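PDB 1SXR: peptidoglycan recognition protein SA CG11709-PA from Drosophila melanogaster, which binds peptidoglycan of Gram-positive bacteria and activates the Toll pathway of innate immunity in the fly. Local coordinates for residues L28-R33 / W92-G96; E143-A149 / I167-H172. One frame throughout, in Å; residues are numbered along the deposited sequence.

Contact 1 (L28-R33 / W92-G96). With EDO (1,2-ethanediol), chain E.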
loop_
_atom_site.group_PDB
_atom_site.type_symbol
_atom_site.label_atom_id
_atom_site.label_comp_id
_atom_site.label_asym_id
_atom_site.label_seq_id
_atom_site.Cartn_x
_atom_site.Cartn_y
_atom_site.Cartn_z
ATOM N N LEU A 28 5.481 17.044 2.051
ATOM C CA LEU A 28 6.043 16.046 1.153
ATOM C C LEU A 28 7.448 15.684 1.607
ATOM O O LEU A 28 8.274 16.566 1.873
ATOM C CB LEU A 28 6.063 16.579 -0.286
ATOM C CG LEU A 28 4.676 16.880 -0.853
ATOM C CD1 LEU A 28 4.759 17.784 -2.089
ATOM C CD2 LEU A 28 3.917 15.585 -1.190
ATOM N N HIS A 29 7.719 14.389 1.693
ATOM C CA HIS A 29 9.057 13.894 2.016
ATOM C C HIS A 29 9.452 12.894 0.956
ATOM O O HIS A 29 8.798 11.863 0.770
ATOM C CB HIS A 29 9.094 13.301 3.425
ATOM C CG HIS A 29 8.885 14.331 4.493
ATOM N ND1 HIS A 29 9.902 15.120 4.984
ATOM C CD2 HIS A 29 7.755 14.735 5.126
ATOM C CE1 HIS A 29 9.410 15.955 5.891
ATOM N NE2 HIS A 29 8.104 15.748 5.984
ATOM N N TYR A 30 10.506 13.189 0.227
ATOM C CA TYR A 30 10.833 12.383 -0.939
ATOM C C TYR A 30 11.684 11.176 -0.590
ATOM O O TYR A 30 12.487 11.218 0.361
ATOM C CB TYR A 30 11.479 13.260 -2.031
ATOM C CG TYR A 30 10.560 14.392 -2.437
ATOM C CD1 TYR A 30 9.707 14.269 -3.520
ATOM C CD2 TYR A 30 10.501 15.559 -1.687
ATOM C CE1 TYR A 30 8.844 15.310 -3.864
ATOM C CE2 TYR A 30 9.650 16.587 -2.014
ATOM C CZ TYR A 30 8.825 16.462 -3.099
ATOM O OH TYR A 30 7.981 17.516 -3.414
ATOM N N GLN A 31 11.480 10.082 -1.328
ATOM C CA GLN A 31 12.307 8.879 -1.199
ATOM C C GLN A 31 13.429 8.872 -2.229
ATOM O O GLN A 31 13.375 9.584 -3.241
ATOM C CB GLN A 31 11.453 7.627 -1.434
ATOM C CG GLN A 31 10.327 7.464 -0.437
ATOM C CD GLN A 31 9.424 6.330 -0.775
ATOM O OE1 GLN A 31 9.006 6.198 -1.939
ATOM N NE2 GLN A 31 9.102 5.497 0.232
ATOM N N VAL A 32 14.426 8.044 -1.969
ATOM C CA VAL A 32 15.501 7.795 -2.917
ATOM C C VAL A 32 15.097 6.618 -3.785
ATOM O O VAL A 32 14.803 5.533 -3.290
ATOM C CB VAL A 32 16.787 7.433 -2.174
ATOM C CG1 VAL A 32 17.902 7.007 -3.158
ATOM C CG2 VAL A 32 17.240 8.626 -1.335
ATOM N N ARG A 33 15.106 6.827 -5.090
ATOM C CA ARG A 33 14.709 5.752 -6.000
ATOM C C ARG A 33 15.942 5.114 -6.600
ATOM O O ARG A 33 16.974 5.761 -6.711
ATOM C CB ARG A 33 13.778 6.286 -7.084
ATOM C CG ARG A 33 12.489 6.782 -6.466
ATOM C CD ARG A 33 11.430 7.216 -7.444
ATOM N NE ARG A 33 11.578 8.614 -7.818
ATOM C CZ ARG A 33 10.576 9.379 -8.227
ATOM N NH1 ARG A 33 9.346 8.880 -8.301
ATOM N NH2 ARG A 33 10.800 10.647 -8.553
ATOM N N TRP A 92 3.872 7.377 -5.641
ATOM C CA TRP A 92 5.251 6.922 -5.844
ATOM C C TRP A 92 6.274 7.925 -5.335
ATOM O O TRP A 92 6.141 9.136 -5.569
ATOM C CB TRP A 92 5.570 6.740 -7.335
ATOM C CG TRP A 92 5.022 5.535 -8.017
ATOM C CD1 TRP A 92 4.212 5.532 -9.122
ATOM C CD2 TRP A 92 5.233 4.146 -7.670
ATOM N NE1 TRP A 92 3.909 4.236 -9.480
ATOM C CE2 TRP A 92 4.532 3.370 -8.625
ATOM C CE3 TRP A 92 5.987 3.478 -6.698
ATOM C CZ2 TRP A 92 4.518 1.979 -8.600
ATOM C CZ3 TRP A 92 5.973 2.080 -6.676
ATOM C CH2 TRP A 92 5.230 1.350 -7.622
ATOM N N GLY A 93 7.323 7.412 -4.696
ATOM C CA GLY A 93 8.506 8.228 -4.384
ATOM C C GLY A 93 8.352 9.195 -3.233
ATOM O O GLY A 93 9.203 10.075 -3.034
ATOM N N LEU A 94 7.265 9.044 -2.473
ATOM C CA LEU A 94 7.027 9.898 -1.319
ATOM C C LEU A 94 6.885 8.994 -0.102
ATOM O O LEU A 94 6.326 7.894 -0.177
ATOM C CB LEU A 94 5.755 10.725 -1.510
ATOM C CG LEU A 94 5.869 11.868 -2.536
ATOM C CD1 LEU A 94 4.488 12.375 -2.951
ATOM C CD2 LEU A 94 6.671 13.014 -1.990
ATOM N N ARG A 95 7.402 9.470 1.027
ATOM C CA ARG A 95 7.430 8.702 2.261
ATOM C C ARG A 95 6.042 8.692 2.883
ATOM O O ARG A 95 5.463 9.761 3.131
ATOM C CB ARG A 95 8.417 9.346 3.235
ATOM C CG ARG A 95 8.526 8.606 4.560
ATOM C CD ARG A 95 9.850 8.886 5.247
ATOM N NE ARG A 95 9.808 10.143 5.941
ATOM C CZ ARG A 95 10.776 11.058 5.997
ATOM N NH1 ARG A 95 11.902 10.961 5.286
ATOM N NH2 ARG A 95 10.553 12.129 6.730
ATOM N N GLY A 96 5.532 7.496 3.155
ATOM C CA GLY A 96 4.215 7.330 3.767
ATOM C C GLY A 96 4.362 7.072 5.264
ATOM O O GLY A 96 5.388 7.435 5.865
HETATM C C1 EDO E . 15.268 10.500 -8.012
HETATM O O1 EDO E . 15.124 9.507 -9.043
HETATM C C2 EDO E . 15.055 9.863 -6.645
HETATM O O2 EDO E . 16.288 9.321 -6.160
HETATM O O HOH W 1 5.662 12.483 2.148
HETATM O O HOH W 2 12.279 9.452 2.906
HETATM O O HOH W 3 7.680 4.636 -3.749
HETATM O O HOH W 4 11.350 10.585 -5.028
#

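Contact 2 (E143-A149 / I167-H172)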
loop_
_atom_site.group_PDB
_atom_site.type_symbol
_atom_site.label_atom_id
_atom_site.label_comp_id
_atom_site.label_asym_id
_atom_site.label_seq_id
_atom_site.Cartn_x
_atom_site.Cartn_y
_atom_site.Cartn_z
ATOM N N GLU A 143 14.838 -3.677 -9.733
ATOM C CA GLU A 143 14.471 -4.912 -10.420
ATOM C C GLU A 143 14.464 -6.115 -9.456
ATOM O O GLU A 143 13.744 -7.087 -9.693
ATOM C CB GLU A 143 15.394 -5.149 -11.632
ATOM C CG GLU A 143 15.182 -4.161 -12.787
ATOM C CD GLU A 143 15.697 -4.676 -14.132
ATOM O OE1 GLU A 143 16.717 -5.387 -14.141
ATOM O OE2 GLU A 143 15.075 -4.367 -15.183
ATOM N N ASP A 144 15.245 -6.053 -8.375
ATOM C CA ASP A 144 15.273 -7.135 -7.395
ATOM C C ASP A 144 14.644 -6.763 -6.050
ATOM O O ASP A 144 15.108 -7.213 -4.994
ATOM C CB ASP A 144 16.700 -7.662 -7.172
ATOM C CG ASP A 144 17.675 -6.573 -6.763
ATOM O OD1 ASP A 144 17.392 -5.372 -6.976
ATOM O OD2 ASP A 144 18.765 -6.831 -6.214
ATOM N N TYR A 145 13.577 -5.961 -6.094
ATOM C CA TYR A 145 12.921 -5.516 -4.863
ATOM C C TYR A 145 12.490 -6.690 -4.004
ATOM O O TYR A 145 12.211 -7.780 -4.518
ATOM C CB TYR A 145 11.707 -4.625 -5.169
ATOM C CG TYR A 145 10.540 -5.343 -5.780
ATOM C CD1 TYR A 145 9.575 -5.945 -4.981
ATOM C CD2 TYR A 145 10.401 -5.442 -7.157
ATOM C CE1 TYR A 145 8.495 -6.611 -5.539
ATOM C CE2 TYR A 145 9.326 -6.100 -7.722
ATOM C CZ TYR A 145 8.384 -6.694 -6.917
ATOM O OH TYR A 145 7.328 -7.371 -7.497
ATOM N N ALA A 146 12.439 -6.456 -2.692
ATOM C CA ALA A 146 11.913 -7.442 -1.735
ATOM C C ALA A 146 10.450 -7.123 -1.423
ATOM O O ALA A 146 10.123 -5.966 -1.162
ATOM C CB ALA A 146 12.712 -7.426 -0.461
ATOM N N LEU A 147 9.609 -8.151 -1.451
ATOM C CA LEU A 147 8.191 -8.050 -1.091
ATOM C C LEU A 147 7.995 -8.617 0.308
ATOM O O LEU A 147 8.376 -9.763 0.588
ATOM C CB LEU A 147 7.344 -8.849 -2.093
ATOM C CG LEU A 147 5.827 -8.828 -1.859
ATOM C CD1 LEU A 147 5.304 -7.496 -2.364
ATOM C CD2 LEU A 147 5.125 -9.978 -2.576
ATOM N N ILE A 148 7.389 -7.844 1.198
ATOM C CA ILE A 148 7.099 -8.359 2.538
ATOM C C ILE A 148 5.703 -7.958 2.996
ATOM O O ILE A 148 5.119 -7.020 2.471
ATOM C CB ILE A 148 8.112 -7.850 3.588
ATOM C CG1 ILE A 148 8.131 -6.316 3.628
ATOM C CG2 ILE A 148 9.529 -8.318 3.257
ATOM C CD1 ILE A 148 8.997 -5.779 4.770
ATOM N N ALA A 149 5.194 -8.720 3.962
ATOM C CA ALA A 149 3.974 -8.377 4.699
ATOM C C ALA A 149 4.275 -7.471 5.890
ATOM O O ALA A 149 5.290 -7.610 6.570
ATOM C CB ALA A 149 3.289 -9.654 5.200
ATOM N N ILE A 167 0.688 -13.934 -0.588
ATOM C CA ILE A 167 1.873 -13.209 -1.061
ATOM C C ILE A 167 3.180 -13.983 -0.839
ATOM O O ILE A 167 4.171 -13.761 -1.533
ATOM C CB ILE A 167 1.946 -11.782 -0.476
ATOM C CG1 ILE A 167 2.238 -11.822 1.011
ATOM C CG2 ILE A 167 0.650 -11.008 -0.742
ATOM C CD1 ILE A 167 2.571 -10.464 1.588
ATOM N N GLN A 168 3.187 -14.907 0.112
ATOM C CA GLN A 168 4.379 -15.747 0.303
ATOM C C GLN A 168 4.717 -16.563 -0.943
ATOM O O GLN A 168 5.855 -16.995 -1.121
ATOM C CB GLN A 168 4.187 -16.697 1.467
ATOM C CG GLN A 168 4.248 -16.060 2.814
ATOM C CD GLN A 168 3.935 -17.056 3.902
ATOM O OE1 GLN A 168 4.468 -18.161 3.898
ATOM N NE2 GLN A 168 3.069 -16.681 4.832
ATOM N N GLU A 169 3.733 -16.769 -1.804
ATOM C CA GLU A 169 3.964 -17.537 -3.023
ATOM C C GLU A 169 4.345 -16.656 -4.209
ATOM O O GLU A 169 4.566 -17.156 -5.320
ATOM C CB GLU A 169 2.733 -18.372 -3.357
ATOM C CG GLU A 169 2.245 -19.212 -2.184
ATOM C CD GLU A 169 3.257 -20.260 -1.764
ATOM O OE1 GLU A 169 3.989 -20.760 -2.647
ATOM O OE2 GLU A 169 3.330 -20.577 -0.555
ATOM N N TRP A 170 4.429 -15.345 -4.003
ATOM C CA TRP A 170 4.746 -14.469 -5.118
ATOM C C TRP A 170 6.241 -14.362 -5.285
ATOM O O TRP A 170 6.988 -14.477 -4.315
ATOM C CB TRP A 170 4.200 -13.065 -4.875
ATOM C CG TRP A 170 2.731 -12.946 -4.952
ATOM C CD1 TRP A 170 1.809 -13.960 -4.956
ATOM C CD2 TRP A 170 1.984 -11.726 -4.985
ATOM N NE1 TRP A 170 0.539 -13.438 -5.004
ATOM C CE2 TRP A 170 0.617 -12.069 -5.019
ATOM C CE3 TRP A 170 2.337 -10.369 -4.992
ATOM C CZ2 TRP A 170 -0.396 -11.108 -5.070
ATOM C CZ3 TRP A 170 1.326 -9.415 -5.027
ATOM C CH2 TRP A 170 -0.023 -9.791 -5.071
ATOM N N PRO A 171 6.679 -14.087 -6.507
ATOM C CA PRO A 171 8.086 -13.820 -6.728
ATOM C C PRO A 171 8.436 -12.579 -5.929
ATOM O O PRO A 171 7.590 -11.696 -5.739
ATOM C CB PRO A 171 8.178 -13.525 -8.232
ATOM C CG PRO A 171 6.894 -14.038 -8.831
ATOM C CD PRO A 171 5.872 -13.964 -7.736
ATOM N N HIS A 172 9.663 -12.528 -5.452
ATOM C CA HIS A 172 10.147 -11.374 -4.691
ATOM C C HIS A 172 9.847 -11.472 -3.212
ATOM O O HIS A 172 10.430 -10.716 -2.441
ATOM C CB HIS A 172 9.629 -10.020 -5.241
ATOM C CG HIS A 172 10.129 -9.679 -6.612
ATOM N ND1 HIS A 172 11.276 -8.945 -6.828
ATOM C CD2 HIS A 172 9.630 -9.966 -7.838
ATOM C CE1 HIS A 172 11.461 -8.792 -8.130
ATOM N NE2 HIS A 172 10.476 -9.404 -8.766
HETATM O O HOH W 5 11.653 -7.884 -11.319
HETATM O O HOH W 6 6.105 -9.771 -6.653
#

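Contact 1 (L28-R33 / W92-G96)
Two loops of the amidase-like PGRP fold meet here in a single antiparallel beta bridge: residues 28-33, which lead into the strand 35-42, and residues 92-96, which lie between strands 86-88 and 106-111. Leu-28 makes the first touch, its CD2 lying 3.7 Å from CD1 of Leu-94. At His-29 the backbone pairing starts: its O accepts from N of Arg-95 at 2.8 Å, while a water sits 2.8 Å from His-29 N and 2.9 Å from Arg-95 O. The imidazole carries the guanidinium of Arg-95 flat on one face, centres 4.6 Å apart and planes at 19°. Tyr-30 faces Leu-94 as the non-hydrogen-bonded pair of the bridge, CA to CA 4.6 Å. Its CA-to-CB bond points away overall, as does that of Leu-94, but the end of the leucine swings in, so that Leu-94 CD2 sits over the face of the Tyr-30 ring in a CH-pi contact, 3.9 Å from the centroid. Gln-31 closes the second hydrogen bond, N to O of Gly-93 at 2.8 Å. Its CA-to-CB bond points toward the other loop, where a water joins OE1 to Gly-93 N, while NE2, on the other branch of the amide, donates to the carbonyls of Asn-103 and Gly-106. Arg-33 comes back over Gly-93, with NH1 in a salt bridge to Glu-140, and its N donates to an ethanediol, probably from the crystallisation liquor. Gly-93 has a positive phi of 76°, and a modelled CB on it would collide with this guanidinium; as built, Arg-33 NH1 is 4.1 Å from Gly-93 CA.

Contact 2 (E143-A149 / I167-H172)
The imidazole of His-172 lies over the phenol ring of Tyr-145 in an offset stack, centroids 3.8 Å apart and planes within 2° of parallel. Its ND1 also donates to the backbone O of Tyr-145 at 2.8 Å; its CE1 edge comes within 3.2 Å of Glu-143 O. Tyr-145 has chi1 near +70° (p), so the ring stacks against the histidine while also touching Leu-132 and Val-136 of helix 122-137. A water carries the pairing further, 2.8 Å from Tyr-145 OH and 2.6 Å from Pro-171 O, to which it donates.

Two residues along the strand, Leu-147 N donates to His-172 O at 2.9 Å and nearly straight, so both the ring and the backbone of His-172 are bonded to the strand backbone. Leu-147 points its side chain into the gap between strand and loop: its CD2 lies 3.7 Å from CE3 of Trp-170 and 4.2 Å from CB of Ile-167. Trp-170 closes a type I turn that starts at Ile-167, with Trp-170 N bonded to Ile-167 O at 2.9 Å, and its NE1 goes to Glu-166. At the far end Ala-149 CB meets Ile-167 CD1 at 3.8 Å.

On its other side, the strand exchanges backbone hydrogen bonds with strand 35-42 through Ala-146 and Ile-148. The arrangement is thus the closing of an alpha/beta sheet edge, an outermost strand of the PGRP sheet flanked along its open edge by the chain that follows the last helix, with Leu-147 bonded to His-172 and also to Leu-174.

Contact 1 closes before contact 2 opens along the chain; their centres are 20 Å apart and their nearest atoms about 9 Å, so they do not touch. Strand 35-42 connects them: it begins just after residues 28-33 and runs parallel to strand 145-149, pairing with it through Arg-36, Val-38 and Ile-40. A second tie is Glu-140, the salt-bridge partner of Arg-33, only three residues before contact 2. Contact 1 is a surface contact; its His-29 touches Asn-72, in a region (71-76) inferred to bind peptidoglycan. In contact 2 the side chain of Ala-149 lies about 7 Å from that of Thr-156, inferred to interact with peptidoglycan.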